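Local coordinates for protein 3-methyladenine DNA glycosylase (Helicobacter pylori, PDB 1PU6) that excises 3-methyladenine from alkylated DNA as a helix-hairpin-helix glycosylase, initiating base excision repair, at residues D3-K12 with V178-Y189. Numbering follows the deposited sequence.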
ATOM      1  N   ASP A   3      21.754   0.820  -9.789  1.00 29.81           N
ATOM      2  CA  ASP A   3      21.142   1.227  -8.528  1.00 25.41           C
ATOM      3  C   ASP A   3      19.683   1.532  -8.824  1.00 23.29           C
ATOM      4  O   ASP A   3      19.245   1.434  -9.983  1.00 22.24           O
ATOM      5  CB  ASP A   3      21.848   2.424  -7.882  1.00 26.10           C
ATOM      6  CG  ASP A   3      21.936   3.639  -8.788  0.50 24.53           C
ATOM      7  OD1 ASP A   3      20.906   4.024  -9.370  0.50 16.15           O
ATOM      8  OD2 ASP A   3      23.003   4.290  -8.956  0.50 25.63           O
ATOM      9  N   SER A   4      18.925   1.890  -7.794  1.00 21.33           N
ATOM     10  CA  SER A   4      17.486   2.027  -7.963  1.00 19.43           C
ATOM     11  C   SER A   4      17.160   3.286  -8.739  1.00 19.47           C
ATOM     12  O   SER A   4      16.071   3.376  -9.288  1.00 18.62           O
ATOM     13  CB  SER A   4      16.765   2.019  -6.622  1.00 19.19           C
ATOM     14  OG  SER A   4      17.018   3.211  -5.889  1.00 19.90           O
ATOM     15  N   PHE A   5      18.077   4.261  -8.764  1.00 18.92           N
ATOM     16  CA  PHE A   5      17.806   5.459  -9.559  1.00 19.26           C
ATOM     17  C   PHE A   5      17.854   5.133 -11.043  1.00 19.66           C
ATOM     18  O   PHE A   5      17.021   5.610 -11.823  1.00 18.91           O
ATOM     19  CB  PHE A   5      18.774   6.617  -9.209  1.00 19.68           C
ATOM     20  CG  PHE A   5      18.536   7.851 -10.024  1.00 23.87           C
ATOM     21  CD1 PHE A   5      19.540   8.363 -10.840  1.00 26.91           C
ATOM     22  CD2 PHE A   5      17.287   8.468 -10.023  1.00 27.18           C
ATOM     23  CE1 PHE A   5      19.291   9.535 -11.635  1.00 29.69           C
ATOM     24  CE2 PHE A   5      17.040   9.601 -10.803  1.00 29.15           C
ATOM     25  CZ  PHE A   5      18.031  10.130 -11.592  1.00 27.27           C
ATOM     26  N   GLU A   6      18.784   4.263 -11.437  1.00 19.99           N
ATOM     27  CA  GLU A   6      18.782   3.748 -12.832  1.00 20.13           C
ATOM     28  C   GLU A   6      17.500   2.994 -13.226  1.00 20.44           C
ATOM     29  O   GLU A   6      16.974   3.197 -14.354  1.00 20.56           O
ATOM     30  CB  GLU A   6      20.030   2.939 -13.141  1.00 23.11           C
ATOM     31  CG  GLU A   6      21.323   3.711 -12.866  1.00 27.59           C
ATOM     32  CD  GLU A   6      21.529   4.876 -13.829  1.00 36.23           C
ATOM     33  OE1 GLU A   6      22.111   5.896 -13.393  1.00 38.78           O
ATOM     34  OE2 GLU A   6      21.107   4.784 -15.022  1.00 40.87           O
ATOM     35  N   ILE A   7      16.984   2.190 -12.290  1.00 17.51           N
ATOM     36  CA  ILE A   7      15.762   1.423 -12.507  1.00 17.74           C
ATOM     37  C   ILE A   7      14.585   2.408 -12.625  1.00 17.13           C
ATOM     38  O   ILE A   7      13.745   2.244 -13.516  1.00 16.99           O
ATOM     39  CB  ILE A   7      15.537   0.404 -11.352  1.00 18.18           C
ATOM     40  CG1 ILE A   7      16.641  -0.672 -11.391  1.00 18.65           C
ATOM     41  CG2 ILE A   7      14.122  -0.234 -11.416  1.00 17.87           C
ATOM     42  CD1 ILE A   7      16.654  -1.585 -10.187  1.00 20.98           C
ATOM     43  N   LEU A   8      14.521   3.400 -11.718  1.00 16.77           N
ATOM     44  CA  LEU A   8      13.456   4.414 -11.772  1.00 16.37           C
ATOM     45  C   LEU A   8      13.437   5.110 -13.144  1.00 17.49           C
ATOM     46  O   LEU A   8      12.363   5.216 -13.789  1.00 18.23           O
ATOM     47  CB  LEU A   8      13.593   5.448 -10.658  1.00 15.18           C
ATOM     48  CG  LEU A   8      12.565   6.603 -10.713  1.00 15.53           C
ATOM     49  CD1 LEU A   8      11.085   6.103 -10.700  1.00 18.37           C
ATOM     50  CD2 LEU A   8      12.765   7.588  -9.527  1.00 18.43           C
ATOM     51  N   LYS A   9      14.600   5.573 -13.616  1.00 17.96           N
ATOM     52  CA  LYS A   9      14.627   6.200 -14.947  1.00 18.27           C
ATOM     53  C   LYS A   9      14.117   5.248 -16.054  1.00 18.49           C
ATOM     54  O   LYS A   9      13.340   5.662 -16.958  1.00 18.32           O
ATOM     55  CB  LYS A   9      16.069   6.681 -15.265  1.00 19.91           C
ATOM     56  CG  LYS A   9      16.499   7.887 -14.449  1.00 22.33           C
ATOM     57  CD  LYS A   9      17.846   8.477 -14.900  1.00 25.14           C
ATOM     58  CE  LYS A   9      18.980   7.543 -14.513  1.00 28.64           C
ATOM     59  NZ  LYS A   9      20.329   7.976 -14.990  1.00 32.41           N
ATOM     60  N   ALA A  10      14.570   3.992 -16.024  1.00 18.55           N
ATOM     61  CA  ALA A  10      14.155   3.018 -17.049  1.00 18.98           C
ATOM     62  C   ALA A  10      12.652   2.774 -17.040  1.00 18.59           C
ATOM     63  O   ALA A  10      11.988   2.772 -18.111  1.00 20.02           O
ATOM     64  CB  ALA A  10      14.913   1.687 -16.852  1.00 20.30           C
ATOM     65  N   LEU A  11      12.088   2.618 -15.858  1.00 16.72           N
ATOM     66  CA  LEU A  11      10.656   2.356 -15.776  1.00 16.42           C
ATOM     67  C   LEU A  11       9.852   3.611 -16.159  1.00 17.13           C
ATOM     68  O   LEU A  11       8.790   3.520 -16.858  1.00 17.49           O
ATOM     69  CB  LEU A  11      10.283   1.878 -14.371  1.00 17.44           C
ATOM     70  CG  LEU A  11      10.758   0.445 -14.010  1.00 17.93           C
ATOM     71  CD1 LEU A  11      10.501   0.152 -12.532  1.00 20.42           C
ATOM     72  CD2 LEU A  11      10.046  -0.613 -14.902  1.00 20.70           C
ATOM     73  N   LYS A  12      10.351   4.780 -15.738  1.00 17.94           N
ATOM     74  CA  LYS A  12       9.708   6.034 -16.075  1.00 18.62           C
ATOM     75  C   LYS A  12       9.576   6.180 -17.614  1.00 19.46           C
ATOM     76  O   LYS A  12       8.545   6.677 -18.141  1.00 20.66           O
ATOM     77  CB  LYS A  12      10.506   7.213 -15.505  1.00 19.49           C
ATOM     78  CG  LYS A  12       9.919   8.593 -15.789  1.00 21.73           C
ATOM     79  CD  LYS A  12       8.644   8.785 -15.010  1.00 24.90           C
ATOM     80  CE  LYS A  12       8.402  10.277 -14.734  1.00 28.60           C
ATOM     81  NZ  LYS A  12       7.680  10.796 -15.897  1.00 35.77           N
ATOM     82  N   VAL A 178      17.372   6.427  -4.670  1.00 18.57           N
ATOM     83  CA  VAL A 178      16.631   7.681  -4.846  1.00 18.01           C
ATOM     84  C   VAL A 178      17.245   8.775  -3.916  1.00 18.81           C
ATOM     85  O   VAL A 178      17.501   9.923  -4.342  1.00 18.79           O
ATOM     86  CB  VAL A 178      15.124   7.477  -4.581  1.00 18.55           C
ATOM     87  CG1 VAL A 178      14.373   8.822  -4.684  1.00 17.73           C
ATOM     88  CG2 VAL A 178      14.532   6.460  -5.578  1.00 18.45           C
ATOM     89  N   GLN A 179      17.457   8.440  -2.645  1.00 19.85           N
ATOM     90  CA  GLN A 179      18.040   9.417  -1.690  1.00 22.10           C
ATOM     91  C   GLN A 179      19.383   9.970  -2.167  1.00 22.44           C
ATOM     92  O   GLN A 179      19.695  11.179  -2.021  1.00 24.31           O
ATOM     93  CB  GLN A 179      18.247   8.770  -0.314  1.00 23.05           C
ATOM     94  CG  GLN A 179      16.947   8.355   0.388  1.00 26.27           C
ATOM     95  CD  GLN A 179      17.193   7.375   1.604  1.00 33.04           C
ATOM     96  OE1 GLN A 179      16.263   7.035   2.315  1.00 36.26           O
ATOM     97  NE2 GLN A 179      18.462   6.969   1.830  1.00 36.37           N
ATOM     98  N   GLU A 180      20.213   9.094  -2.697  1.00 22.23           N
ATOM     99  CA  GLU A 180      21.557   9.477  -3.152  1.00 23.59           C
ATOM    100  C   GLU A 180      21.531  10.366  -4.405  1.00 23.39           C
ATOM    101  O   GLU A 180      22.552  10.982  -4.756  1.00 24.82           O
ATOM    102  CB  GLU A 180      22.376   8.189  -3.402  1.00 25.66           C
ATOM    103  CG  GLU A 180      22.824   7.495  -2.104  1.00 31.13           C
ATOM    104  CD  GLU A 180      23.187   6.014  -2.246  1.00 39.62           C
ATOM    105  OE1 GLU A 180      23.323   5.353  -1.178  1.00 44.12           O
ATOM    106  OE2 GLU A 180      23.313   5.496  -3.389  1.00 43.52           O
ATOM    107  N   ASN A 181      20.375  10.429  -5.068  1.00 21.98           N
ATOM    108  CA  ASN A 181      20.185  11.131  -6.321  1.00 22.03           C
ATOM    109  C   ASN A 181      18.904  11.993  -6.236  1.00 21.77           C
ATOM    110  O   ASN A 181      18.148  12.116  -7.208  1.00 22.57           O
ATOM    111  CB  ASN A 181      20.027  10.120  -7.469  1.00 22.12           C
ATOM    112  CG  ASN A 181      21.285   9.371  -7.764  1.00 26.22           C
ATOM    113  OD1 ASN A 181      22.225   9.947  -8.373  1.00 26.57           O
ATOM    114  ND2 ASN A 181      21.364   8.109  -7.351  1.00 23.31           N
ATOM    115  N   LEU A 182      18.677  12.585  -5.075  1.00 21.20           N
ATOM    116  CA  LEU A 182      17.385  13.128  -4.785  1.00 21.20           C
ATOM    117  C   LEU A 182      17.003  14.281  -5.743  1.00 21.62           C
ATOM    118  O   LEU A 182      15.867  14.312  -6.263  1.00 21.51           O
ATOM    119  CB  LEU A 182      17.324  13.597  -3.336  1.00 22.83           C
ATOM    120  CG  LEU A 182      15.966  14.147  -2.882  1.00 23.03           C
ATOM    121  CD1 LEU A 182      14.887  13.109  -3.023  1.00 24.45           C
ATOM    122  CD2 LEU A 182      16.133  14.648  -1.428  1.00 27.04           C
ATOM    123  N   ASN A 183      17.925  15.207  -5.954  1.00 23.34           N
ATOM    124  CA  ASN A 183      17.635  16.297  -6.876  1.00 23.68           C
ATOM    125  C   ASN A 183      17.234  15.770  -8.249  1.00 24.97           C
ATOM    126  O   ASN A 183      16.269  16.280  -8.876  1.00 23.05           O
ATOM    127  CB  ASN A 183      18.845  17.247  -6.978  1.00 26.93           C
ATOM    128  CG  ASN A 183      18.815  18.328  -5.913  1.00 32.83           C
ATOM    129  OD1 ASN A 183      18.059  18.229  -4.934  1.00 37.64           O
ATOM    130  ND2 ASN A 183      19.623  19.375  -6.097  1.00 40.42           N
ATOM    131  N   SER A 184      18.000  14.793  -8.766  1.00 23.28           N
ATOM    132  CA  SER A 184      17.721  14.228 -10.098  1.00 23.34           C
ATOM    133  C   SER A 184      16.400  13.513 -10.157  1.00 23.18           C
ATOM    134  O   SER A 184      15.654  13.579 -11.179  1.00 23.61           O
ATOM    135  CB  SER A 184      18.854  13.280 -10.498  1.00 24.58           C
ATOM    136  OG  SER A 184      20.067  14.000 -10.652  1.00 27.44           O
ATOM    137  N   ALA A 185      16.101  12.782  -9.076  1.00 20.08           N
ATOM    138  CA  ALA A 185      14.850  11.960  -9.033  1.00 19.99           C
ATOM    139  C   ALA A 185      13.647  12.916  -9.041  1.00 18.74           C
ATOM    140  O   ALA A 185      12.699  12.738  -9.809  1.00 19.18           O
ATOM    141  CB  ALA A 185      14.867  11.061  -7.824  1.00 19.31           C
ATOM    142  N   LEU A 186      13.726  13.977  -8.238  1.00 18.41           N
ATOM    143  CA  LEU A 186      12.615  14.940  -8.169  1.00 19.33           C
ATOM    144  C   LEU A 186      12.460  15.721  -9.499  1.00 19.74           C
ATOM    145  O   LEU A 186      11.332  16.106  -9.925  1.00 19.93           O
ATOM    146  CB  LEU A 186      12.826  15.919  -7.002  1.00 18.52           C
ATOM    147  CG  LEU A 186      12.704  15.205  -5.639  1.00 19.88           C
ATOM    148  CD1 LEU A 186      13.080  16.195  -4.548  1.00 24.86           C
ATOM    149  CD2 LEU A 186      11.321  14.599  -5.349  1.00 22.96           C
ATOM    150  N   ALA A 187      13.585  15.894 -10.204  1.00 19.76           N
ATOM    151  CA  ALA A 187      13.543  16.596 -11.496  1.00 21.00           C
ATOM    152  C   ALA A 187      12.854  15.781 -12.610  1.00 21.59           C
ATOM    153  O   ALA A 187      12.361  16.377 -13.629  1.00 24.06           O
ATOM    154  CB  ALA A 187      14.975  17.020 -11.875  1.00 21.30           C
ATOM    155  N   LEU A 188      12.756  14.453 -12.438  1.00 21.36           N
ATOM    156  CA  LEU A 188      11.962  13.610 -13.364  1.00 22.45           C
ATOM    157  C   LEU A 188      10.495  14.061 -13.441  1.00 22.71           C
ATOM    158  O   LEU A 188       9.791  13.786 -14.460  1.00 23.60           O
ATOM    159  CB  LEU A 188      11.972  12.119 -12.940  1.00 20.70           C
ATOM    160  CG  LEU A 188      13.307  11.355 -13.006  1.00 22.37           C
ATOM    161  CD1 LEU A 188      13.087   9.965 -12.477  1.00 22.91           C
ATOM    162  CD2 LEU A 188      13.796  11.302 -14.484  1.00 24.16           C
ATOM    163  N   TYR A 189      10.048  14.746 -12.382  1.00 21.24           N
ATOM    164  CA  TYR A 189       8.687  15.244 -12.285  1.00 21.95           C
ATOM    165  C   TYR A 189       8.655  16.767 -12.265  1.00 23.41           C
ATOM    166  O   TYR A 189       7.676  17.363 -11.787  1.00 24.04           O
ATOM    167  CB  TYR A 189       8.049  14.668 -10.998  1.00 21.31           C
ATOM    168  CG  TYR A 189       8.004  13.149 -11.007  1.00 19.61           C
ATOM    169  CD1 TYR A 189       6.937  12.435 -11.623  1.00 19.25           C
ATOM    170  CD2 TYR A 189       9.049  12.409 -10.428  1.00 18.48           C
ATOM    171  CE1 TYR A 189       6.913  10.999 -11.609  1.00 18.38           C
ATOM    172  CE2 TYR A 189       9.052  11.018 -10.440  1.00 18.21           C
ATOM    173  CZ  TYR A 189       7.985  10.307 -11.034  1.00 19.72           C
ATOM    174  OH  TYR A 189       8.035   8.915 -11.026  1.00 19.77           O
TER
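Ser4 OG, which lies 3.5 Å from Val178 N where the first turn of helix 4-12 meets the last turn of helix 167-179, is held by a hydrogen bond with the carbonyl oxygen of Phe174 and, more weakly, with that of Phe173. Asp3 caps the start of helix 4-12, its OD1 accepting from Glu6 N at 3.0 Å.

The Phe5 ring spans the gap between helix 4-12 and the nearly parallel helix 182-187. Its CG stands anti to the backbone N (chi1 179°), which sends the ring across to the second segment. Asn181 CB makes a CH-pi contact over one face, 3.9 Å from the Phe5 ring centroid, and the amide plane is tilted only 18° from the ring. Asn181 ND2 donates to Gly177 O, a bond that probably helps hold the amide beside the ring. On the opposite face lies Lys9 CG, whose chain runs on to a salt bridge between Lys9 NZ and Glu6 OE1 (3.2 Å). At the far end of the ring, Phe5 CZ packs against Ser184 CB at 3.4 Å.

One turn on, Leu8 and Leu188 lie alongside each other, pointing opposite ways, with Leu8 CD2 3.8 Å from Leu188 CD1; Phe202 of helix 195-203 also touches Leu8. The Lys12 chain, kinked at its second and fourth torsions, lays CE 3.5 Å from Tyr189 CE1, while Tyr189 OH is hydrogen-bonded to the carboxylated lysine at position 205. Adhesion between the segments is therefore mainly apolar, and bonds to neighbouring parts of the fold probably help set the positions of Ser4, Asn181 and Tyr189.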